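Local structure of acetylglutamate kinase (Streptococcus mutans, 3L86) at residues M35-A47 / I59-H73. The protein catalyses the ATP-dependent phosphorylation of N-acetyl-L-glutamate to N-acetyl-L-glutamyl 5-phosphate, a step of arginine biosynthesis. Numbering follows the deposited sequence.
Sequences MKDIIVIKIGGVA and IKNWQDAGKQLVIVH. With ADP (adenosine-5'-diphosphate), chain B.
Ile-39 and Ile-41 reach from strand 38-43 across to strand 68-73 and to the helix that precedes it. The CD1 methyl of Ile-39 sits over one face of the Trp-62 indole, 4.1 Å from the centroid of the six-membered ring and only 7° off its normal, a CH-pi contact. Lys-67 lays CD over the same face, and this carbon is pressed against Ile-39 CD1. Ile-41 meets Ile-59 tip to tip, CD1 to CD1 at 3.5 Å; with CG1 of Ile-41 anti to the carbonyl carbon (chi1 -58°), Ile-41 CD1 also touches Leu-69 CG at 4.0 Å. Further along the sheet face that carries Ile-39 and Ile-41, Ile-43 CD1 packs on Ile-71 CG2 at 3.6 Å.

The backbones pair in parallel, Ile-38 opposite Gln-68 through Ile-43 opposite His-73. Asp-37, Ile-39 and Ile-41 accept through O from the N of Gln-68, Val-70 and Val-72, while the N atoms of Ile-39, Ile-41 and Ile-43 donate to the O atoms of Gln-68, Val-70 and Val-72. The last of these, Ile-43 N to Val-72 O, measures 2.8 Å. Joined through helix 53-64, the two parallel strands make a beta-alpha-beta unit of the amino acid kinase fold, the helix ending in a Schellman motif at Gly-66. On the face carrying Val-40, Lys-42 and Val-72, which helix 193-203 covers, Lys-42 CG lies 4.1 Å from Val-72 CG1.

Side-chain polar contacts and those to the ligand lie at the strand ends. Asp-37 OD1 and Lys-67 NZ are placed as a salt bridge, but are modelled too close for its geometry to be trusted. A water lies within hydrogen-bonding distance of both Asp-37 OD2 and Ala-65 O. The C-terminal end of strand 38-43 and the glycines after it line the nucleotide pocket: Gly-45 N makes a weak hydrogen bond to ADP O3B at 3.3 Å, and the bent side chain of Lys-42, a predicted transition-state stabiliser, brings NZ to 3.7 Å from ADP O1B, a beta-phosphate oxygen.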
loop_
_atom_site.group_PDB
_atom_site.type_symbol
_atom_site.label_atom_id
_atom_site.label_comp_id
_atom_site.label_asym_id
_atom_site.label_seq_id
_atom_site.Cartn_x
_atom_site.Cartn_y
_atom_site.Cartn_z
ATOM N N MET A 35 -14.778 11.392 12.949
ATOM C CA MET A 35 -13.346 11.487 13.006
ATOM C C MET A 35 -12.772 10.724 14.162
ATOM O O MET A 35 -12.700 11.178 15.232
ATOM C CB MET A 35 -12.875 12.941 13.050
ATOM N N LYS A 36 -12.317 9.543 13.878
ATOM C CA LYS A 36 -11.362 8.805 14.682
ATOM C C LYS A 36 -9.915 9.447 14.708
ATOM O O LYS A 36 -9.142 8.982 15.508
ATOM C CB LYS A 36 -11.267 7.287 14.295
ATOM C CG LYS A 36 -12.167 6.276 15.044
ATOM C CD LYS A 36 -12.029 4.773 14.569
ATOM C CE LYS A 36 -11.147 3.995 15.495
ATOM N NZ LYS A 36 -11.173 2.551 15.331
ATOM N N ASP A 37 -9.559 10.449 13.859
ATOM C CA ASP A 37 -8.209 10.970 13.863
ATOM C C ASP A 37 -7.210 9.837 13.583
ATOM O O ASP A 37 -6.306 9.640 14.321
ATOM C CB ASP A 37 -7.906 11.692 15.197
ATOM C CG ASP A 37 -6.965 12.865 15.060
ATOM O OD1 ASP A 37 -6.840 13.454 14.042
ATOM O OD2 ASP A 37 -6.311 13.187 15.990
ATOM N N ILE A 38 -7.437 9.112 12.489
ATOM C CA ILE A 38 -6.644 8.000 11.965
ATOM C C ILE A 38 -6.547 8.195 10.441
ATOM O O ILE A 38 -7.607 8.292 9.763
ATOM C CB ILE A 38 -7.317 6.616 12.201
ATOM C CG1 ILE A 38 -7.294 6.271 13.692
ATOM C CG2 ILE A 38 -6.556 5.522 11.475
ATOM C CD1 ILE A 38 -7.750 4.820 14.031
ATOM N N ILE A 39 -5.308 8.242 9.924
ATOM C CA ILE A 39 -5.038 8.188 8.471
ATOM C C ILE A 39 -4.031 7.063 8.095
ATOM O O ILE A 39 -2.961 6.909 8.723
ATOM C CB ILE A 39 -4.464 9.534 7.990
ATOM C CG1 ILE A 39 -5.455 10.680 8.292
ATOM C CG2 ILE A 39 -4.044 9.490 6.495
ATOM C CD1 ILE A 39 -4.772 12.076 8.060
ATOM N N VAL A 40 -4.419 6.244 7.112
ATOM C CA VAL A 40 -3.509 5.253 6.515
ATOM C C VAL A 40 -2.854 5.857 5.245
ATOM O O VAL A 40 -3.557 6.383 4.374
ATOM C CB VAL A 40 -4.252 3.916 6.209
ATOM C CG1 VAL A 40 -3.336 2.880 5.448
ATOM C CG2 VAL A 40 -4.806 3.308 7.577
ATOM N N ILE A 41 -1.519 5.842 5.199
ATOM C CA ILE A 41 -0.731 6.281 4.018
ATOM C C ILE A 41 -0.038 5.086 3.353
ATOM O O ILE A 41 0.853 4.470 3.946
ATOM C CB ILE A 41 0.315 7.307 4.418
ATOM C CG1 ILE A 41 -0.410 8.509 5.070
ATOM C CG2 ILE A 41 1.194 7.789 3.196
ATOM C CD1 ILE A 41 0.283 9.095 6.270
ATOM N N LYS A 42 -0.417 4.789 2.107
ATOM C CA LYS A 42 0.253 3.745 1.323
ATOM C C LYS A 42 1.249 4.416 0.352
ATOM O O LYS A 42 0.917 5.370 -0.363
ATOM C CB LYS A 42 -0.828 2.961 0.570
ATOM C CG LYS A 42 -0.418 1.634 -0.112
ATOM C CD LYS A 42 0.646 1.773 -1.198
ATOM C CE LYS A 42 0.173 2.330 -2.533
ATOM N NZ LYS A 42 1.037 1.562 -3.579
ATOM N N ILE A 43 2.482 3.951 0.340
ATOM C CA ILE A 43 3.561 4.606 -0.445
ATOM C C ILE A 43 4.056 3.608 -1.520
ATOM O O ILE A 43 4.520 2.482 -1.160
ATOM C CB ILE A 43 4.749 5.128 0.512
ATOM C CG1 ILE A 43 4.238 6.076 1.577
ATOM C CG2 ILE A 43 5.861 5.915 -0.279
ATOM C CD1 ILE A 43 5.136 6.192 2.829
ATOM N N GLY A 44 3.961 3.995 -2.823
ATOM C CA GLY A 44 4.436 3.134 -3.978
ATOM C C GLY A 44 5.951 2.974 -4.167
ATOM O O GLY A 44 6.726 3.558 -3.443
ATOM N N GLY A 45 6.392 2.161 -5.125
ATOM C CA GLY A 45 7.849 1.902 -5.305
ATOM C C GLY A 45 8.683 3.159 -5.586
ATOM O O GLY A 45 9.543 3.564 -4.775
ATOM N N VAL A 46 8.428 3.779 -6.743
ATOM C CA VAL A 46 9.127 5.033 -7.128
ATOM C C VAL A 46 8.928 6.146 -6.046
ATOM O O VAL A 46 9.881 6.835 -5.610
ATOM C CB VAL A 46 8.681 5.474 -8.564
ATOM C CG1 VAL A 46 9.170 6.903 -8.927
ATOM C CG2 VAL A 46 9.185 4.453 -9.641
ATOM N N ALA A 47 7.682 6.320 -5.618
ATOM C CA ALA A 47 7.290 7.394 -4.707
ATOM C C ALA A 47 8.113 7.340 -3.424
ATOM O O ALA A 47 8.449 8.397 -2.848
ATOM C CB ALA A 47 5.796 7.274 -4.396
ATOM N N ILE A 59 4.033 14.711 7.694
ATOM C CA ILE A 59 3.983 13.564 8.622
ATOM C C ILE A 59 4.333 13.969 10.085
ATOM O O ILE A 59 3.570 13.641 11.019
ATOM C CB ILE A 59 4.903 12.387 8.131
ATOM C CG1 ILE A 59 4.514 11.865 6.722
ATOM C CG2 ILE A 59 4.882 11.221 9.091
ATOM C CD1 ILE A 59 3.070 11.227 6.609
ATOM N N LYS A 60 5.497 14.595 10.311
ATOM C CA LYS A 60 5.911 14.976 11.686
ATOM C C LYS A 60 4.830 15.861 12.353
ATOM O O LYS A 60 4.515 15.675 13.523
ATOM C CB LYS A 60 7.233 15.781 11.694
ATOM C CG LYS A 60 7.781 15.834 13.172
ATOM C CD LYS A 60 9.086 16.537 13.360
ATOM C CE LYS A 60 9.424 16.489 14.889
ATOM N NZ LYS A 60 8.917 17.783 15.520
ATOM N N ASN A 61 4.301 16.843 11.622
ATOM C CA ASN A 61 3.266 17.790 12.171
ATOM C C ASN A 61 1.966 17.074 12.502
ATOM O O ASN A 61 1.363 17.319 13.559
ATOM C CB ASN A 61 3.005 18.993 11.221
ATOM C CG ASN A 61 4.224 19.836 11.036
ATOM O OD1 ASN A 61 5.102 19.788 11.871
ATOM N ND2 ASN A 61 4.271 20.672 9.969
ATOM N N TRP A 62 1.519 16.168 11.626
ATOM C CA TRP A 62 0.371 15.320 12.027
ATOM C C TRP A 62 0.658 14.526 13.315
ATOM O O TRP A 62 -0.222 14.380 14.202
ATOM C CB TRP A 62 -0.094 14.340 10.904
ATOM C CG TRP A 62 -1.013 14.936 9.794
ATOM C CD1 TRP A 62 -1.891 16.009 9.901
ATOM C CD2 TRP A 62 -1.123 14.455 8.446
ATOM N NE1 TRP A 62 -2.543 16.216 8.665
ATOM C CE2 TRP A 62 -2.082 15.274 7.770
ATOM C CE3 TRP A 62 -0.516 13.382 7.744
ATOM C CZ2 TRP A 62 -2.410 15.079 6.429
ATOM C CZ3 TRP A 62 -0.849 13.194 6.402
ATOM C CH2 TRP A 62 -1.812 14.001 5.772
ATOM N N GLN A 63 1.843 13.922 13.405
ATOM C CA GLN A 63 2.175 13.095 14.569
ATOM C C GLN A 63 2.232 13.997 15.824
ATOM O O GLN A 63 1.645 13.689 16.864
ATOM C CB GLN A 63 3.538 12.409 14.362
ATOM C CG GLN A 63 4.008 11.541 15.598
ATOM C CD GLN A 63 5.289 10.753 15.309
ATOM O OE1 GLN A 63 6.369 11.323 15.088
ATOM N NE2 GLN A 63 5.164 9.439 15.293
ATOM N N ASP A 64 2.885 15.142 15.730
ATOM C CA ASP A 64 2.888 16.126 16.871
ATOM C C ASP A 64 1.522 16.705 17.276
ATOM O O ASP A 64 1.392 17.228 18.414
ATOM C CB ASP A 64 3.828 17.306 16.539
ATOM C CG ASP A 64 5.313 16.903 16.470
ATOM O OD1 ASP A 64 5.695 15.829 16.958
ATOM O OD2 ASP A 64 6.132 17.676 15.940
ATOM N N ALA A 65 0.529 16.695 16.350
ATOM C CA ALA A 65 -0.836 17.162 16.629
ATOM C C ALA A 65 -1.714 16.036 17.120
ATOM O O ALA A 65 -2.929 16.214 17.315
ATOM C CB ALA A 65 -1.465 17.828 15.357
ATOM N N GLY A 66 -1.121 14.850 17.323
ATOM C CA GLY A 66 -1.892 13.793 17.927
ATOM C C GLY A 66 -2.578 12.840 16.946
ATOM O O GLY A 66 -3.347 11.990 17.383
ATOM N N LYS A 67 -2.410 12.997 15.661
ATOM C CA LYS A 67 -3.016 12.108 14.698
ATOM C C LYS A 67 -2.426 10.668 14.769
ATOM O O LYS A 67 -1.278 10.519 15.054
ATOM C CB LYS A 67 -2.905 12.718 13.318
ATOM C CG LYS A 67 -3.890 12.226 12.322
ATOM C CD LYS A 67 -4.184 13.177 11.209
ATOM C CE LYS A 67 -5.074 14.339 11.538
ATOM N NZ LYS A 67 -6.374 14.023 11.897
ATOM N N GLN A 68 -3.220 9.634 14.563
ATOM C CA GLN A 68 -2.637 8.270 14.549
ATOM C C GLN A 68 -2.392 7.849 13.105
ATOM O O GLN A 68 -3.332 7.872 12.293
ATOM C CB GLN A 68 -3.614 7.273 15.220
ATOM C CG GLN A 68 -3.985 7.708 16.699
ATOM C CD GLN A 68 -5.245 6.969 17.154
ATOM O OE1 GLN A 68 -5.172 5.801 17.501
ATOM N NE2 GLN A 68 -6.409 7.620 17.064
ATOM N N LEU A 69 -1.161 7.443 12.801
ATOM C CA LEU A 69 -0.759 7.240 11.408
ATOM C C LEU A 69 -0.261 5.796 11.241
ATOM O O LEU A 69 0.456 5.290 12.116
ATOM C CB LEU A 69 0.348 8.246 11.018
ATOM C CG LEU A 69 0.134 9.562 10.247
ATOM C CD1 LEU A 69 -1.249 10.196 10.222
ATOM C CD2 LEU A 69 1.253 10.632 10.405
ATOM N N VAL A 70 -0.662 5.133 10.144
ATOM C CA VAL A 70 -0.108 3.794 9.812
ATOM C C VAL A 70 0.380 3.880 8.376
ATOM O O VAL A 70 -0.349 4.413 7.543
ATOM C CB VAL A 70 -1.183 2.654 9.937
ATOM C CG1 VAL A 70 -0.623 1.331 9.443
ATOM C CG2 VAL A 70 -1.682 2.506 11.439
ATOM N N ILE A 71 1.608 3.409 8.096
ATOM C CA ILE A 71 2.203 3.413 6.760
ATOM C C ILE A 71 2.340 1.967 6.187
ATOM O O ILE A 71 2.851 1.036 6.870
ATOM C CB ILE A 71 3.593 4.143 6.727
ATOM C CG1 ILE A 71 3.434 5.670 6.870
ATOM C CG2 ILE A 71 4.454 3.794 5.403
ATOM C CD1 ILE A 71 4.785 6.408 7.143
ATOM N N VAL A 72 1.815 1.780 4.969
ATOM C CA VAL A 72 1.917 0.553 4.158
ATOM C C VAL A 72 2.727 0.990 2.914
ATOM O O VAL A 72 2.655 2.154 2.519
ATOM C CB VAL A 72 0.511 0.027 3.744
ATOM C CG1 VAL A 72 0.583 -1.138 2.689
ATOM C CG2 VAL A 72 -0.345 -0.348 5.055
ATOM N N HIS A 73 3.573 0.087 2.397
ATOM C CA HIS A 73 4.382 0.336 1.225
ATOM C C HIS A 73 4.535 -0.933 0.340
ATOM O O HIS A 73 4.476 -2.120 0.859
ATOM C CB HIS A 73 5.761 0.906 1.606
ATOM C CG HIS A 73 6.732 -0.108 2.138
ATOM N ND1 HIS A 73 7.486 -0.933 1.306
ATOM C CD2 HIS A 73 7.127 -0.381 3.406
ATOM C CE1 HIS A 73 8.272 -1.697 2.053
ATOM N NE2 HIS A 73 8.093 -1.361 3.327
HETATM P PB ADP B . 2.747 2.111 -7.654
HETATM O O1B ADP B . 1.739 1.110 -7.166
HETATM O O2B ADP B . 2.608 3.517 -7.055
HETATM O O3B ADP B . 4.136 1.602 -7.488
HETATM P PA ADP B . 1.941 1.299 -10.407
HETATM O O1A ADP B . 2.805 1.342 -11.661
HETATM O O2A ADP B . 1.620 -0.057 -9.847
HETATM O O3A ADP B . 2.553 2.313 -9.254
HETATM O "O5'" ADP B . 0.592 2.081 -10.833
HETATM C "C5'" ADP B . 0.695 3.447 -11.307
HETATM C "C4'" ADP B . 0.728 3.437 -12.864
HETATM O "O4'" ADP B . -0.518 3.046 -13.477
HETATM C "C3'" ADP B . 1.039 4.801 -13.498
HETATM O "O3'" ADP B . 2.446 5.007 -13.436
HETATM C "C2'" ADP B . 0.606 4.615 -14.947
HETATM O "O2'" ADP B . 1.735 4.104 -15.645
HETATM C "C1'" ADP B . -0.388 3.456 -14.883
HETATM N N9 ADP B . -1.728 3.876 -15.372
HETATM C C8 ADP B . -2.499 3.105 -16.192
HETATM N N7 ADP B . -3.680 3.733 -16.432
HETATM C C5 ADP B . -3.641 4.923 -15.783
HETATM C C6 ADP B . -4.520 6.081 -15.647
HETATM N N6 ADP B . -5.760 6.079 -16.206
HETATM N N1 ADP B . -4.125 7.121 -14.862
HETATM C C2 ADP B . -2.941 7.137 -14.270
HETATM N N3 ADP B . -2.081 6.123 -14.354
HETATM C C4 ADP B . -2.358 5.010 -15.097
HETATM O O HOH W 1 -4.815 15.608 15.050
#